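Local coordinates for uncharacterized protein (Cytophaga hutchinsonii, PDB 3OMT) that is of unknown function but, as a helix-turn-helix protein of the Xre family, is probably the DNA-binding antitoxin of a toxin-antitoxin pair, at residues V38-W41 against D45-P48; E51-I56 against R65-S70; F10-L13 against A18-G21; N24-E29 against A57-V62. All coordinates share one frame; numbering follows the deposited sequence.

Interaction 1. Residues V38-W41 against D45-P48; sequences VSKW and DVQP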
loop_
_atom_site.group_PDB
_atom_site.type_symbol
_atom_site.label_atom_id
_atom_site.label_comp_id
_atom_site.label_asym_id
_atom_site.label_seq_id
_atom_site.Cartn_x
_atom_site.Cartn_y
_atom_site.Cartn_z
ATOM N N VAL A 38 12.955 4.011 8.748
ATOM C CA VAL A 38 12.742 2.560 8.695
ATOM C C VAL A 38 12.181 2.029 10.001
ATOM O O VAL A 38 11.269 1.207 10.028
ATOM C CB VAL A 38 14.026 1.813 8.252
ATOM C CG1 VAL A 38 13.880 0.329 8.437
ATOM C CG2 VAL A 38 14.380 2.223 6.832
ATOM N N SER A 39 12.694 2.537 11.113
ATOM C CA SER A 39 12.199 2.120 12.404
ATOM C C SER A 39 10.693 2.374 12.569
ATOM O O SER A 39 9.957 1.505 13.079
ATOM C CB SER A 39 12.968 2.840 13.520
ATOM O OG SER A 39 12.525 2.362 14.780
ATOM N N LYS A 40 10.246 3.547 12.139
ATOM C CA LYS A 40 8.860 3.949 12.304
ATOM C C LYS A 40 7.957 3.157 11.349
ATOM O O LYS A 40 6.782 2.927 11.645
ATOM C CB LYS A 40 8.737 5.457 12.090
ATOM C CG LYS A 40 9.320 6.163 13.297
ATOM C CD LYS A 40 9.034 7.629 13.334
ATOM C CE LYS A 40 9.667 8.263 14.571
ATOM N NZ LYS A 40 9.148 7.723 15.872
ATOM N N TRP A 41 8.496 2.733 10.208
ATOM C CA TRP A 41 7.702 1.814 9.388
ATOM C C TRP A 41 7.429 0.529 10.216
ATOM O O TRP A 41 6.300 0.007 10.279
ATOM C CB TRP A 41 8.422 1.375 8.121
ATOM C CG TRP A 41 8.736 2.421 7.127
ATOM C CD1 TRP A 41 8.151 3.653 6.984
ATOM C CD2 TRP A 41 9.720 2.320 6.101
ATOM N NE1 TRP A 41 8.721 4.322 5.915
ATOM C CE2 TRP A 41 9.694 3.536 5.372
ATOM C CE3 TRP A 41 10.645 1.322 5.734
ATOM C CZ2 TRP A 41 10.556 3.790 4.299
ATOM C CZ3 TRP A 41 11.502 1.593 4.628
ATOM C CH2 TRP A 41 11.433 2.817 3.937
ATOM N N ASP A 45 4.277 3.269 13.058
ATOM C CA ASP A 45 4.108 4.692 13.384
ATOM C C ASP A 45 3.994 5.590 12.185
ATOM O O ASP A 45 3.243 6.569 12.222
ATOM C CB ASP A 45 5.214 5.107 14.301
ATOM C CG ASP A 45 5.027 4.541 15.708
ATOM O OD1 ASP A 45 3.999 4.860 16.350
ATOM O OD2 ASP A 45 5.899 3.821 16.205
ATOM N N VAL A 46 4.743 5.286 11.124
ATOM C CA VAL A 46 4.687 6.033 9.885
ATOM C C VAL A 46 4.643 4.965 8.793
ATOM O O VAL A 46 5.386 3.968 8.849
ATOM C CB VAL A 46 5.943 6.901 9.674
ATOM C CG1 VAL A 46 5.909 7.589 8.260
ATOM C CG2 VAL A 46 6.042 7.944 10.758
ATOM N N GLN A 47 3.778 5.148 7.813
ATOM C CA GLN A 47 3.675 4.195 6.732
ATOM C C GLN A 47 4.517 4.634 5.545
ATOM O O GLN A 47 4.544 5.820 5.181
ATOM C CB GLN A 47 2.220 3.984 6.259
ATOM C CG GLN A 47 1.283 3.586 7.376
ATOM C CD GLN A 47 1.742 2.280 8.014
ATOM O OE1 GLN A 47 2.262 1.411 7.323
ATOM N NE2 GLN A 47 1.558 2.145 9.325
ATOM N N PRO A 48 5.178 3.680 4.908
ATOM C CA PRO A 48 5.841 4.005 3.638
ATOM C C PRO A 48 4.815 4.317 2.558
ATOM O O PRO A 48 3.693 3.868 2.653
ATOM C CB PRO A 48 6.589 2.718 3.286
ATOM C CG PRO A 48 6.020 1.700 4.132
ATOM C CD PRO A 48 5.185 2.243 5.205
#
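The indole of Trp41 lies between Pro48 on one face and Val38 CA, from its own helix, on the opposite face; Val46 O sits at the edge of the ring, in its plane. Pro48 makes a CH-pi contact, its CB 3.9 Å from the centroid of the Trp41 five-membered ring and 18° off the normal, while Pro48 CD comes 3.7 Å from Trp41 CD1. A chi1 of -64° puts CG of Trp41 beside the backbone N and brings one face of the indole under Pro48. Lys40 O takes two backbone bonds: Asp45 N reaches it at 2.9 Å in the carbonyl plane, and Val46 N at 3.2 Å from well above that plane, in a nearly straight bond (N-H...O 171°). A CA-H...O contact of 3.2 Å from Trp41 CA to Val46 O continues the backbone contact one residue on. Val46 CG2 rests on the aliphatic part of Lys40, 3.9 Å from its CB. The loop is thus clasped to the end of helix 35-42, within the helix-turn-helix domain. Two donors on one carbonyl satisfy it where the helix gives out, and proline supplies C-H groups to an electron-rich face without adding a donor to the buried side.

Interaction 2. Residues E51-I56 against R65-S70; sequences ETLFDI and RELIVS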
loop_
_atom_site.group_PDB
_atom_site.type_symbol
_atom_site.label_atom_id
_atom_site.label_comp_id
_atom_site.label_asym_id
_atom_site.label_seq_id
_atom_site.Cartn_x
_atom_site.Cartn_y
_atom_site.Cartn_z
ATOM N N GLU A 51 4.872 3.480 -3.522
ATOM C CA GLU A 51 6.101 3.291 -4.333
ATOM C C GLU A 51 7.258 2.738 -3.498
ATOM O O GLU A 51 7.950 1.813 -3.937
ATOM C CB GLU A 51 6.514 4.574 -5.026
ATOM C CG GLU A 51 5.435 5.135 -5.928
ATOM C CD GLU A 51 4.502 6.195 -5.296
ATOM O OE1 GLU A 51 4.089 6.105 -4.083
ATOM O OE2 GLU A 51 4.132 7.105 -6.088
ATOM N N THR A 52 7.393 3.219 -2.257
ATOM C CA THR A 52 8.440 2.707 -1.387
ATOM C C THR A 52 8.200 1.234 -1.045
ATOM O O THR A 52 9.138 0.421 -0.960
ATOM C CB THR A 52 8.550 3.583 -0.135
ATOM O OG1 THR A 52 8.938 4.895 -0.598
ATOM C CG2 THR A 52 9.629 3.056 0.871
ATOM N N LEU A 53 6.935 0.881 -0.834
ATOM C CA LEU A 53 6.612 -0.518 -0.542
ATOM C C LEU A 53 7.104 -1.433 -1.674
ATOM O O LEU A 53 7.612 -2.514 -1.426
ATOM C CB LEU A 53 5.118 -0.721 -0.326
ATOM C CG LEU A 53 4.505 -0.338 1.017
ATOM C CD1 LEU A 53 2.978 -0.291 0.979
ATOM C CD2 LEU A 53 5.020 -1.217 2.161
ATOM N N PHE A 54 6.961 -0.995 -2.922
ATOM C CA PHE A 54 7.432 -1.811 -4.049
ATOM C C PHE A 54 8.979 -1.967 -3.980
ATOM O O PHE A 54 9.500 -3.047 -4.244
ATOM C CB PHE A 54 6.993 -1.238 -5.409
ATOM C CG PHE A 54 5.589 -1.626 -5.822
ATOM C CD1 PHE A 54 5.373 -2.510 -6.873
ATOM C CD2 PHE A 54 4.503 -1.128 -5.144
ATOM C CE1 PHE A 54 4.106 -2.888 -7.253
ATOM C CE2 PHE A 54 3.239 -1.496 -5.491
ATOM C CZ PHE A 54 3.016 -2.366 -6.567
ATOM N N ASP A 55 9.684 -0.903 -3.621
ATOM C CA ASP A 55 11.153 -0.925 -3.447
ATOM C C ASP A 55 11.565 -1.893 -2.326
ATOM O O ASP A 55 12.482 -2.670 -2.496
ATOM C CB ASP A 55 11.666 0.468 -3.124
ATOM C CG ASP A 55 11.680 1.399 -4.317
ATOM O OD1 ASP A 55 11.539 0.954 -5.485
ATOM O OD2 ASP A 55 11.850 2.612 -4.059
ATOM N N ILE A 56 10.833 -1.869 -1.204
ATOM C CA ILE A 56 11.054 -2.785 -0.092
ATOM C C ILE A 56 10.850 -4.229 -0.562
ATOM O O ILE A 56 11.659 -5.118 -0.248
ATOM C CB ILE A 56 10.158 -2.480 1.099
ATOM C CG1 ILE A 56 10.423 -1.055 1.680
ATOM C CG2 ILE A 56 10.299 -3.553 2.168
ATOM C CD1 ILE A 56 9.317 -0.518 2.604
ATOM N N ARG A 65 2.444 -7.414 -1.923
ATOM C CA ARG A 65 1.186 -7.613 -1.176
ATOM C C ARG A 65 1.440 -8.179 0.228
ATOM O O ARG A 65 0.629 -7.928 1.173
ATOM C CB ARG A 65 0.261 -8.531 -1.930
ATOM C CG ARG A 65 -0.357 -7.893 -3.166
ATOM C CD ARG A 65 -1.265 -8.829 -3.896
ATOM N NE ARG A 65 -1.927 -8.124 -5.002
ATOM C CZ ARG A 65 -2.840 -8.697 -5.801
ATOM N NH1 ARG A 65 -3.151 -9.999 -5.683
ATOM N NH2 ARG A 65 -3.430 -7.968 -6.722
ATOM N N GLU A 66 2.521 -8.955 0.390
ATOM C CA GLU A 66 2.811 -9.557 1.684
ATOM C C GLU A 66 3.272 -8.534 2.737
ATOM O O GLU A 66 3.290 -8.848 3.914
ATOM C CB GLU A 66 3.886 -10.669 1.531
ATOM C CG GLU A 66 3.362 -11.809 0.699
ATOM C CD GLU A 66 4.348 -12.939 0.567
ATOM O OE1 GLU A 66 5.290 -13.011 1.391
ATOM O OE2 GLU A 66 4.157 -13.770 -0.361
ATOM N N LEU A 67 3.658 -7.319 2.312
ATOM C CA LEU A 67 4.113 -6.298 3.251
ATOM C C LEU A 67 2.951 -5.624 3.949
ATOM O O LEU A 67 3.167 -4.907 4.895
ATOM C CB LEU A 67 4.927 -5.255 2.529
ATOM C CG LEU A 67 6.259 -5.712 1.904
ATOM C CD1 LEU A 67 6.941 -4.612 1.061
ATOM C CD2 LEU A 67 7.174 -6.336 2.978
ATOM N N ILE A 68 1.731 -5.822 3.446
ATOM C CA ILE A 68 0.504 -5.165 3.940
ATOM C C ILE A 68 -0.317 -6.222 4.682
ATOM O O ILE A 68 -0.395 -7.363 4.218
ATOM C CB ILE A 68 -0.301 -4.591 2.720
ATOM C CG1 ILE A 68 0.611 -3.667 1.911
ATOM C CG2 ILE A 68 -1.606 -3.900 3.185
ATOM C CD1 ILE A 68 1.241 -2.644 2.785
ATOM N N VAL A 69 -0.951 -5.866 5.791
ATOM C CA VAL A 69 -1.814 -6.846 6.461
ATOM C C VAL A 69 -3.083 -7.049 5.607
ATOM O O VAL A 69 -3.599 -6.116 4.975
ATOM C CB VAL A 69 -2.176 -6.460 7.906
ATOM C CG1 VAL A 69 -0.895 -6.398 8.772
ATOM C CG2 VAL A 69 -2.941 -5.086 8.011
ATOM N N SER A 70 -3.529 -8.300 5.549
ATOM C CA SER A 70 -4.783 -8.635 4.894
ATOM C C SER A 70 -6.013 -8.060 5.595
ATOM O O SER A 70 -6.078 -7.982 6.831
ATOM C CB SER A 70 -4.884 -10.163 4.815
ATOM O OG SER A 70 -6.103 -10.493 4.219
#
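Leu53 and Leu67 both hold CG anti to the carbonyl carbon (chi1 -79° and -65°); so placed, the two run antiparallel past one another as helix 50-60 meets the tail of the chain. The setting is the core of an all-helical helix-turn-helix domain of the Xre family, with 65-70 folding back across helix 50-60. No hydrogen bond joins the two segments; the contact is made by four buried aliphatic side chains. Leu53 CD2 lies 4.1 Å from both Leu67 CB and Leu67 CD1. Ile56 and Leu67 meet at a slant, whereas Leu53 and Ile68 run nearly perpendicular to each other. Leu53 CD1 and Ile68 CD1 approach to 3.4 Å, a closeness that is doubtful because Ile68 is modelled in two conformers. Outside the two segments, Leu13 and Val16 of helix 13-20 also pack on Leu67, and Pro48 packs on Leu53. The same tail faces the second subunit, where Ile68 O accepts a hydrogen bond from Arg65 NH2 of that neighbouring chain and Ile68 packs on its Phe54, joining core and dimer interface. Leu67 CD1 meets both helix residues: it lies 3.3 Å from Leu53 O and 3.7 Å from Ile56 CG2, a branch that stands anti to its own backbone N.

Interaction 3. Residues F10-L13 against A18-G21; sequences FNRL and AEKG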
loop_
_atom_site.group_PDB
_atom_site.type_symbol
_atom_site.label_atom_id
_atom_site.label_comp_id
_atom_site.label_asym_id
_atom_site.label_seq_id
_atom_site.Cartn_x
_atom_site.Cartn_y
_atom_site.Cartn_z
ATOM N N PHE A 10 -1.096 -1.443 9.797
ATOM C CA PHE A 10 -1.293 -1.375 8.358
ATOM C C PHE A 10 -0.285 -2.239 7.618
ATOM O O PHE A 10 -0.632 -2.879 6.599
ATOM C CB PHE A 10 -1.171 0.072 7.857
ATOM C CG PHE A 10 -2.190 1.005 8.433
ATOM C CD1 PHE A 10 -3.340 1.315 7.734
ATOM C CD2 PHE A 10 -1.965 1.593 9.661
ATOM C CE1 PHE A 10 -4.276 2.183 8.275
ATOM C CE2 PHE A 10 -2.854 2.523 10.193
ATOM C CZ PHE A 10 -4.036 2.783 9.514
ATOM N N ASN A 11 0.957 -2.280 8.094
ATOM C CA ASN A 11 1.979 -3.064 7.433
ATOM C C ASN A 11 2.427 -4.204 8.325
ATOM O O ASN A 11 2.267 -4.166 9.557
ATOM C CB ASN A 11 3.141 -2.166 6.905
ATOM C CG ASN A 11 4.139 -1.777 7.982
ATOM O OD1 ASN A 11 4.856 -2.644 8.505
ATOM N ND2 ASN A 11 4.192 -0.474 8.333
ATOM N N ARG A 12 3.015 -5.199 7.692
ATOM C CA ARG A 12 3.683 -6.277 8.398
ATOM C C ARG A 12 5.171 -6.420 7.994
ATOM O O ARG A 12 5.734 -7.544 7.936
ATOM C CB ARG A 12 2.907 -7.563 8.274
ATOM C CG ARG A 12 2.619 -7.997 6.903
ATOM C CD ARG A 12 1.763 -9.298 6.827
ATOM N NE ARG A 12 2.385 -10.456 7.466
ATOM C CZ ARG A 12 3.248 -11.288 6.877
ATOM N NH1 ARG A 12 3.583 -11.093 5.628
ATOM N NH2 ARG A 12 3.740 -12.356 7.533
ATOM N N LEU A 13 5.825 -5.274 7.826
ATOM C CA LEU A 13 7.238 -5.246 7.484
ATOM C C LEU A 13 8.111 -5.954 8.504
ATOM O O LEU A 13 8.987 -6.735 8.127
ATOM C CB LEU A 13 7.714 -3.830 7.286
ATOM C CG LEU A 13 9.203 -3.670 6.950
ATOM C CD1 LEU A 13 9.602 -4.451 5.681
ATOM C CD2 LEU A 13 9.498 -2.150 6.805
ATOM N N ALA A 18 11.689 -10.474 9.565
ATOM C CA ALA A 18 11.994 -11.656 10.367
ATOM C C ALA A 18 11.954 -12.956 9.540
ATOM O O ALA A 18 12.846 -13.805 9.661
ATOM C CB ALA A 18 11.091 -11.750 11.593
ATOM N N GLU A 19 10.966 -13.105 8.662
ATOM C CA GLU A 19 10.863 -14.269 7.814
ATOM C C GLU A 19 12.087 -14.415 6.961
ATOM O O GLU A 19 12.630 -15.513 6.809
ATOM C CB GLU A 19 9.625 -14.142 6.911
ATOM C CG GLU A 19 8.305 -14.345 7.624
ATOM C CD GLU A 19 7.095 -14.042 6.748
ATOM O OE1 GLU A 19 7.259 -13.769 5.516
ATOM O OE2 GLU A 19 5.966 -14.137 7.308
ATOM N N LYS A 20 12.539 -13.278 6.419
ATOM C CA LYS A 20 13.656 -13.273 5.482
ATOM C C LYS A 20 15.028 -13.254 6.175
ATOM O O LYS A 20 16.049 -13.365 5.509
ATOM C CB LYS A 20 13.526 -12.129 4.469
ATOM C CG LYS A 20 12.355 -12.313 3.535
ATOM C CD LYS A 20 12.479 -13.582 2.726
ATOM C CE LYS A 20 11.498 -13.700 1.569
ATOM N NZ LYS A 20 11.815 -15.003 0.914
ATOM N N GLY A 21 15.053 -13.120 7.502
ATOM C CA GLY A 21 16.319 -13.040 8.228
ATOM C C GLY A 21 17.071 -11.709 8.033
ATOM O O GLY A 21 18.290 -11.649 8.127
HETATM O O HOH W 1 5.091 -13.077 4.161
#
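Arg12 and Glu19 are joined by one direct bond and one water rather than by a two-pronged salt bridge. Arg12 NH2 donates to Glu19 OE2 at 2.9 Å, with a bent N-H...O angle of 145°, while water 1 closes the second link, accepting from Arg12 NH1 at 2.9 Å and donating to Glu19 OE1 at 2.6 Å. Both the carboxylate oxygen OE2 and the water lie at the guanidinium edge, in its plane, yet OE2 is met from above its own carboxylate plane. The flat groups are turned 49° against each other, which goes with the lack of a second direct bond. CG of Arg12 stands between the backbone N and the carbonyl carbon (chi1 55°), and the bend at chi3 brings the guanidinium over to Glu19. Arg12 NH1 also donates to Glu66 O; this one nitrogen serves both the water and the 65-70 segment, and the guanidinium is held at both terminal nitrogens. Arg12 occupies the N-cap position of helix 13-20, just after Asn11, whose OD1 accepts from Leu13 N at 2.9 Å in an Asx turn. Glu19 lies in the last turn of that helix, which closes at Gly21 with a Schellman motif. The bridge therefore runs along the surface of helix 13-20 from its start to its end, beside the 65-70 tail, with Leu13 turned inward against helices 35-42 and 50-60.

Interaction 4. Residues N24-E29 against A57-V62; sequences NLWLTE and AEALNV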
loop_
_atom_site.group_PDB
_atom_site.type_symbol
_atom_site.label_atom_id
_atom_site.label_comp_id
_atom_site.label_asym_id
_atom_site.label_seq_id
_atom_site.Cartn_x
_atom_site.Cartn_y
_atom_site.Cartn_z
ATOM N N ASN A 24 16.503 -4.336 10.511
ATOM C CA ASN A 24 16.191 -2.953 10.166
ATOM C C ASN A 24 17.404 -2.258 9.558
ATOM O O ASN A 24 17.281 -1.518 8.603
ATOM C CB ASN A 24 15.719 -2.146 11.378
ATOM C CG ASN A 24 14.358 -2.554 11.887
ATOM O OD1 ASN A 24 13.745 -3.514 11.412
ATOM N ND2 ASN A 24 13.851 -1.792 12.879
ATOM N N LEU A 25 18.570 -2.500 10.125
ATOM C CA LEU A 25 19.840 -1.938 9.568
ATOM C C LEU A 25 20.053 -2.361 8.127
ATOM O O LEU A 25 20.321 -1.548 7.256
ATOM C CB LEU A 25 21.044 -2.394 10.412
ATOM C CG LEU A 25 22.437 -1.996 9.878
ATOM C CD1 LEU A 25 22.569 -0.487 9.865
ATOM C CD2 LEU A 25 23.572 -2.654 10.732
ATOM N N TRP A 26 19.862 -3.641 7.847
ATOM C CA TRP A 26 20.003 -4.104 6.463
ATOM C C TRP A 26 19.093 -3.332 5.508
ATOM O O TRP A 26 19.498 -2.916 4.416
ATOM C CB TRP A 26 19.687 -5.595 6.385
ATOM C CG TRP A 26 19.874 -6.195 5.048
ATOM C CD1 TRP A 26 21.012 -6.780 4.550
ATOM C CD2 TRP A 26 18.898 -6.263 4.001
ATOM N NE1 TRP A 26 20.799 -7.217 3.251
ATOM C CE2 TRP A 26 19.521 -6.902 2.878
ATOM C CE3 TRP A 26 17.578 -5.878 3.905
ATOM C CZ2 TRP A 26 18.852 -7.142 1.682
ATOM C CZ3 TRP A 26 16.885 -6.152 2.681
ATOM C CH2 TRP A 26 17.539 -6.767 1.603
ATOM N N LEU A 27 17.841 -3.159 5.897
ATOM C CA LEU A 27 16.877 -2.494 4.995
ATOM C C LEU A 27 17.224 -1.030 4.846
ATOM O O LEU A 27 17.174 -0.456 3.744
ATOM C CB LEU A 27 15.462 -2.674 5.516
ATOM C CG LEU A 27 14.346 -2.160 4.590
ATOM C CD1 LEU A 27 14.376 -3.008 3.315
ATOM C CD2 LEU A 27 13.014 -2.260 5.322
ATOM N N THR A 28 17.651 -0.438 5.949
ATOM C CA THR A 28 18.026 0.952 5.974
ATOM C C THR A 28 19.198 1.238 5.027
ATOM O O THR A 28 19.146 2.142 4.217
ATOM C CB THR A 28 18.389 1.392 7.420
ATOM O OG1 THR A 28 17.273 1.230 8.316
ATOM C CG2 THR A 28 18.841 2.869 7.471
ATOM N N GLU A 29 20.238 0.410 5.103
ATOM C CA GLU A 29 21.382 0.546 4.218
ATOM C C GLU A 29 20.998 0.222 2.775
ATOM O O GLU A 29 21.370 0.933 1.842
ATOM C CB GLU A 29 22.519 -0.336 4.722
ATOM C CG GLU A 29 23.069 0.128 6.011
ATOM C CD GLU A 29 24.390 -0.578 6.362
ATOM O OE1 GLU A 29 24.624 -1.702 5.862
ATOM O OE2 GLU A 29 25.172 -0.009 7.152
ATOM N N ALA A 57 9.761 -4.471 -1.293
ATOM C CA ALA A 57 9.375 -5.809 -1.739
ATOM C C ALA A 57 10.450 -6.344 -2.687
ATOM O O ALA A 57 10.836 -7.503 -2.634
ATOM C CB ALA A 57 8.053 -5.743 -2.432
ATOM N N GLU A 58 10.953 -5.475 -3.557
ATOM C CA GLU A 58 11.996 -5.873 -4.481
ATOM C C GLU A 58 13.303 -6.252 -3.718
ATOM O O GLU A 58 13.936 -7.290 -4.017
ATOM C CB GLU A 58 12.230 -4.754 -5.494
ATOM C CG GLU A 58 13.392 -5.050 -6.442
ATOM C CD GLU A 58 13.745 -3.830 -7.303
ATOM O OE1 GLU A 58 13.723 -2.673 -6.802
ATOM O OE2 GLU A 58 14.098 -4.038 -8.471
ATOM N N ALA A 59 13.675 -5.453 -2.735
ATOM C CA ALA A 59 14.854 -5.692 -1.899
ATOM C C ALA A 59 14.770 -7.019 -1.165
ATOM O O ALA A 59 15.759 -7.776 -1.102
ATOM C CB ALA A 59 15.085 -4.525 -0.914
ATOM N N LEU A 60 13.588 -7.300 -0.636
ATOM C CA LEU A 60 13.332 -8.529 0.120
ATOM C C LEU A 60 12.987 -9.731 -0.717
ATOM O O LEU A 60 12.913 -10.866 -0.188
ATOM C CB LEU A 60 12.237 -8.307 1.146
ATOM C CG LEU A 60 12.665 -7.457 2.316
ATOM C CD1 LEU A 60 11.513 -6.971 3.131
ATOM C CD2 LEU A 60 13.705 -8.177 3.234
ATOM N N ASN A 61 12.721 -9.515 -1.991
ATOM C CA ASN A 61 12.294 -10.594 -2.907
ATOM C C ASN A 61 10.988 -11.289 -2.483
ATOM O O ASN A 61 10.896 -12.541 -2.409
ATOM C CB ASN A 61 13.399 -11.652 -3.087
ATOM C CG ASN A 61 13.135 -12.547 -4.268
ATOM O OD1 ASN A 61 12.487 -12.139 -5.214
ATOM N ND2 ASN A 61 13.622 -13.770 -4.211
ATOM N N VAL A 62 9.993 -10.456 -2.170
ATOM C CA VAL A 62 8.670 -10.907 -1.800
ATOM C C VAL A 62 7.667 -10.128 -2.622
ATOM O O VAL A 62 7.941 -9.024 -3.095
ATOM C CB VAL A 62 8.354 -10.695 -0.249
ATOM C CG1 VAL A 62 9.315 -11.481 0.576
ATOM C CG2 VAL A 62 8.334 -9.194 0.146
#
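Helix 24-30 presents Trp26 to the last turn of helix 50-60, carrying Ala59 and Leu60, just before that helix ends in a Schellman motif at Asn61 (phi 60°), where Val62 N bonds Ala57 O at 3.1 Å and the companion bond from Asn61 N to Glu58 O is weak. Trp26 carries the contact. Its CG is anti to the backbone N (chi1 -177°), and the six-membered part of the indole reaches over to the end of helix 50-60. At the ring edge, CH2 comes 3.4 Å from Ala59 O, near the ring plane, and 4.2 Å from Ala59 CB. The neighbouring carbon CZ3 lies 3.8 Å from Leu60 CD2, and the two side chains point in opposed directions as they pass. No hydrogen bond crosses between the segments; the contact consists of van der Waals approaches to a leucine methyl, an alanine methyl and a backbone carbonyl. Lys22, from the loop before helix 24-30, makes a cation-pi interaction with the same indole and also packs on Leu60. Leu27, buried, packs on Leu13 of helix 13-20 and Val38 of helix 35-42, while Leu60 rests on Leu17 of helix 13-20; the contact thus sits at one margin of the four-helix core.

Overall arrangement
The four contacts bind one small helical domain, their centres 10 to 14 Å apart. Interactions 1 and 2 meet where Trp41 CH2 touches Thr52 CG2 at 3.6 Å and Pro48 CG touches Leu53 CD2 at 3.7 Å. Asn11 ties interaction 3 to interaction 1, its ND2 2.9 Å from both Trp41 O and Gln47 OE1, and Leu67 O, 2.8 Å from Arg12 N, ties it to interaction 2. Leu13 and Leu27, with CD2 atoms 3.8 Å apart, link interactions 3 and 4. Helices 24-30 and 35-42, probably the helix-turn-helix pair, join interactions 1 and 4 through Val38 CB and Thr28 OG1 (3.3 Å). All four reach the second subunit, interaction 1 through Gln47 on its Leu50.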